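Local coordinates for lipolytic protein G-D-S-L family (Veillonella parvula DSM 2008, PDB 4RW0) that probably hydrolyses ester bonds, as expected of a lipase or acylhydrolase of the GDSL family within the SGNH hydrolase clan, at residues A[11-16]-A[164-169]. Residues are numbered along the deposited sequence; the frame is centred on the assembly and turned at random.
Sequences DSITRG and VHPNER
Ser12 and His165 meet tip to edge. Ser12 OG lies near the plane of the imidazole, 2.8 Å from His165 NE2, and the two share a hydrogen bond. OG sits between the backbone N and the carbonyl carbon of its own residue (chi1 64°), and this turns the hydroxyl to the ring.

Ile13 buries the most surface here. Its CG1 lies 3.9 Å from His165 CD2, approaching the ring obliquely. The same CG1 packs 4.0 Å from Pro166 CD, with the two side chains at about a right angle. The tip, CD1, reaches on to the carbonyl of Val164, 3.7 Å from Val164 O. Met174 of helix 168-182 touches both Ile13 and Pro166.

Val164 CG2 covers one face of the His165 imidazole, lying over the centre of the ring. The ring of Tyr17 also meets that of His165. An alanine in place of His165 would probably leave Ser12 OG without this nitrogen partner and open a gap beside Ile13 CG1.

Asp11 caps the helix 12-15 through OD1, which accepts from Ile13 N at 2.9 Å. The Asp-Ser pair follows strand 4-10 in a GDSI sequence, and His165 precedes helix 168-182. This is consistent with the nucleophile serine and catalytic histidine of the SGNH hydrolase fold, joined across the active site.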
ATOM      1  N   ASP A  11       6.192   1.388  -2.442  1.00 19.96           N
ATOM      2  CA  ASP A  11       7.447   1.901  -2.125  1.00 20.28           C
ATOM      3  C   ASP A  11       8.106   1.086  -0.945  1.00 18.92           C
ATOM      4  O   ASP A  11       7.859  -0.086  -0.768  1.00 19.50           O
ATOM      5  CB  ASP A  11       7.328   3.381  -1.878  1.00 20.90           C
ATOM      6  CG  ASP A  11       6.424   3.706  -0.650  1.00 26.12           C
ATOM      7  OD1 ASP A  11       6.141   2.784   0.207  1.00 26.66           O
ATOM      8  OD2 ASP A  11       5.882   4.850  -0.654  1.00 27.68           O
ATOM      9  N   SER A  12       8.930   1.722  -0.157  1.00 18.24           N
ATOM     10  CA  SER A  12       9.645   0.993   0.915  1.00 21.92           C
ATOM     11  C   SER A  12       8.740   0.512   2.025  1.00 22.70           C
ATOM     12  O   SER A  12       9.055  -0.440   2.705  1.00 20.55           O
ATOM     13  CB  SER A  12      10.760   1.876   1.420  1.00 23.77           C
ATOM     14  OG  SER A  12      10.098   2.977   1.968  1.00 30.17           O
ATOM     15  N   ILE A  13       7.548   1.090   2.140  1.00 21.47           N
ATOM     16  CA  ILE A  13       6.610   0.704   3.188  1.00 24.76           C
ATOM     17  C   ILE A  13       5.828  -0.532   2.745  1.00 23.63           C
ATOM     18  O   ILE A  13       5.295  -1.269   3.555  1.00 27.48           O
ATOM     19  CB  ILE A  13       5.682   1.897   3.557  1.00 25.25           C
ATOM     20  CG1 ILE A  13       6.497   2.991   4.249  1.00 27.90           C
ATOM     21  CG2 ILE A  13       4.562   1.480   4.488  1.00 28.77           C
ATOM     22  CD1 ILE A  13       5.743   4.284   4.485  1.00 30.57           C
ATOM     23  N   THR A  14       5.749  -0.787   1.450  1.00 20.18           N
ATOM     24  CA  THR A  14       5.284  -2.062   0.984  1.00 20.39           C
ATOM     25  C   THR A  14       6.452  -3.119   0.951  1.00 20.23           C
ATOM     26  O   THR A  14       6.250  -4.319   1.212  1.00 20.17           O
ATOM     27  CB  THR A  14       4.677  -1.887  -0.416  1.00 20.64           C
ATOM     28  OG1 THR A  14       3.459  -1.147  -0.281  1.00 24.53           O
ATOM     29  CG2 THR A  14       4.434  -3.214  -1.101  1.00 21.56           C
ATOM     30  N   ARG A  15       7.639  -2.688   0.569  1.00 19.75           N
ATOM     31  CA  ARG A  15       8.823  -3.612   0.507  1.00 20.75           C
ATOM     32  C   ARG A  15       9.137  -4.130   1.952  1.00 20.33           C
ATOM     33  O   ARG A  15       9.469  -5.283   2.140  1.00 21.53           O
ATOM     34  CB  ARG A  15      10.042  -2.892  -0.018  1.00 23.50           C
ATOM     35  CG  ARG A  15      11.069  -3.756  -0.702  1.00 25.64           C
ATOM     36  CD  ARG A  15      12.100  -4.247   0.257  1.00 31.81           C
ATOM     37  NE  ARG A  15      13.003  -3.218   0.799  1.00 30.92           N
ATOM     38  CZ  ARG A  15      13.754  -3.428   1.892  1.00 31.29           C
ATOM     39  NH1 ARG A  15      13.736  -4.591   2.542  1.00 29.43           N
ATOM     40  NH2 ARG A  15      14.511  -2.473   2.388  1.00 31.94           N
ATOM     41  N   GLY A  16       8.969  -3.291   2.954  1.00 20.11           N
ATOM     42  CA  GLY A  16       9.310  -3.640   4.346  1.00 22.18           C
ATOM     43  C   GLY A  16      10.650  -3.136   4.890  1.00 22.74           C
ATOM     44  O   GLY A  16      11.378  -3.873   5.531  1.00 26.36           O
ATOM     45  N   VAL A 164       8.636   8.345   8.587  1.00 23.68           N
ATOM     46  CA  VAL A 164       7.570   7.594   7.895  1.00 23.57           C
ATOM     47  C   VAL A 164       7.558   6.070   8.060  1.00 20.88           C
ATOM     48  O   VAL A 164       6.514   5.422   7.943  1.00 20.97           O
ATOM     49  CB  VAL A 164       7.530   7.879   6.358  1.00 27.19           C
ATOM     50  CG1 VAL A 164       7.177   9.335   6.124  1.00 28.91           C
ATOM     51  CG2 VAL A 164       8.846   7.529   5.666  1.00 27.87           C
ATOM     52  N   HIS A 165       8.710   5.494   8.308  1.00 20.99           N
ATOM     53  CA  HIS A 165       8.810   4.020   8.307  1.00 21.38           C
ATOM     54  C   HIS A 165       8.302   3.377   9.573  1.00 20.69           C
ATOM     55  O   HIS A 165       8.744   3.750  10.668  1.00 19.02           O
ATOM     56  CB  HIS A 165      10.244   3.580   8.054  1.00 22.58           C
ATOM     57  CG  HIS A 165      10.661   3.821   6.649  1.00 25.05           C
ATOM     58  ND1 HIS A 165      11.680   4.674   6.322  1.00 28.27           N
ATOM     59  CD2 HIS A 165      10.127   3.397   5.482  1.00 30.12           C
ATOM     60  CE1 HIS A 165      11.770   4.759   5.004  1.00 28.67           C
ATOM     61  NE2 HIS A 165      10.837   3.999   4.479  1.00 29.99           N
ATOM     62  N   PRO A 166       7.388   2.420   9.418  1.00 18.46           N
ATOM     63  CA  PRO A 166       6.996   1.633  10.549  1.00 19.74           C
ATOM     64  C   PRO A 166       8.164   0.867  11.147  1.00 19.98           C
ATOM     65  O   PRO A 166       9.135   0.540  10.441  1.00 19.82           O
ATOM     66  CB  PRO A 166       5.917   0.697   9.981  1.00 20.93           C
ATOM     67  CG  PRO A 166       5.425   1.380   8.725  1.00 22.57           C
ATOM     68  CD  PRO A 166       6.672   2.030   8.175  1.00 20.15           C
ATOM     69  N   ASN A 167       8.134   0.614  12.452  1.00 19.30           N
ATOM     70  CA  ASN A 167       9.008  -0.401  13.047  1.00 17.71           C
ATOM     71  C   ASN A 167       8.281  -1.780  12.979  1.00 16.71           C
ATOM     72  O   ASN A 167       7.216  -1.859  12.433  1.00 15.90           O
ATOM     73  CB  ASN A 167       9.406  -0.005  14.482  1.00 18.14           C
ATOM     74  CG  ASN A 167       8.230  -0.002  15.413  1.00 19.52           C
ATOM     75  OD1 ASN A 167       7.216  -0.682  15.190  1.00 19.76           O
ATOM     76  ND2 ASN A 167       8.356   0.747  16.497  1.00 21.74           N
ATOM     77  N   GLU A 168       8.858  -2.844  13.567  1.00 17.72           N
ATOM     78  CA  GLU A 168       8.269  -4.194  13.503  1.00 16.78           C
ATOM     79  C   GLU A 168       6.889  -4.242  14.066  1.00 18.30           C
ATOM     80  O   GLU A 168       6.052  -4.980  13.583  1.00 16.48           O
ATOM     81  CB  GLU A 168       9.126  -5.209  14.245  1.00 17.30           C
ATOM     82  CG  GLU A 168      10.345  -5.734  13.447  1.00 17.55           C
ATOM     83  CD  GLU A 168      11.045  -6.915  14.118  1.00 20.33           C
ATOM     84  OE1 GLU A 168      10.371  -7.883  14.615  1.00 22.01           O
ATOM     85  OE2 GLU A 168      12.304  -6.943  14.112  1.00 25.90           O
ATOM     86  N   ARG A 169       6.613  -3.471  15.128  1.00 16.95           N
ATOM     87  CA  ARG A 169       5.254  -3.475  15.694  1.00 16.69           C
ATOM     88  C   ARG A 169       4.284  -2.875  14.726  1.00 16.27           C
ATOM     89  O   ARG A 169       3.190  -3.371  14.550  1.00 17.76           O
ATOM     90  CB  ARG A 169       5.210  -2.747  17.078  1.00 18.98           C
ATOM     91  CG  ARG A 169       3.772  -2.657  17.647  1.00 20.04           C
ATOM     92  CD  ARG A 169       3.650  -1.978  19.015  1.00 21.12           C
ATOM     93  NE  ARG A 169       4.282  -2.762  20.055  1.00 21.08           N
ATOM     94  CZ  ARG A 169       5.454  -2.572  20.531  1.00 21.24           C
ATOM     95  NH1 ARG A 169       6.205  -1.566  20.138  1.00 27.49           N
ATOM     96  NH2 ARG A 169       5.902  -3.417  21.454  1.00 24.72           N
TER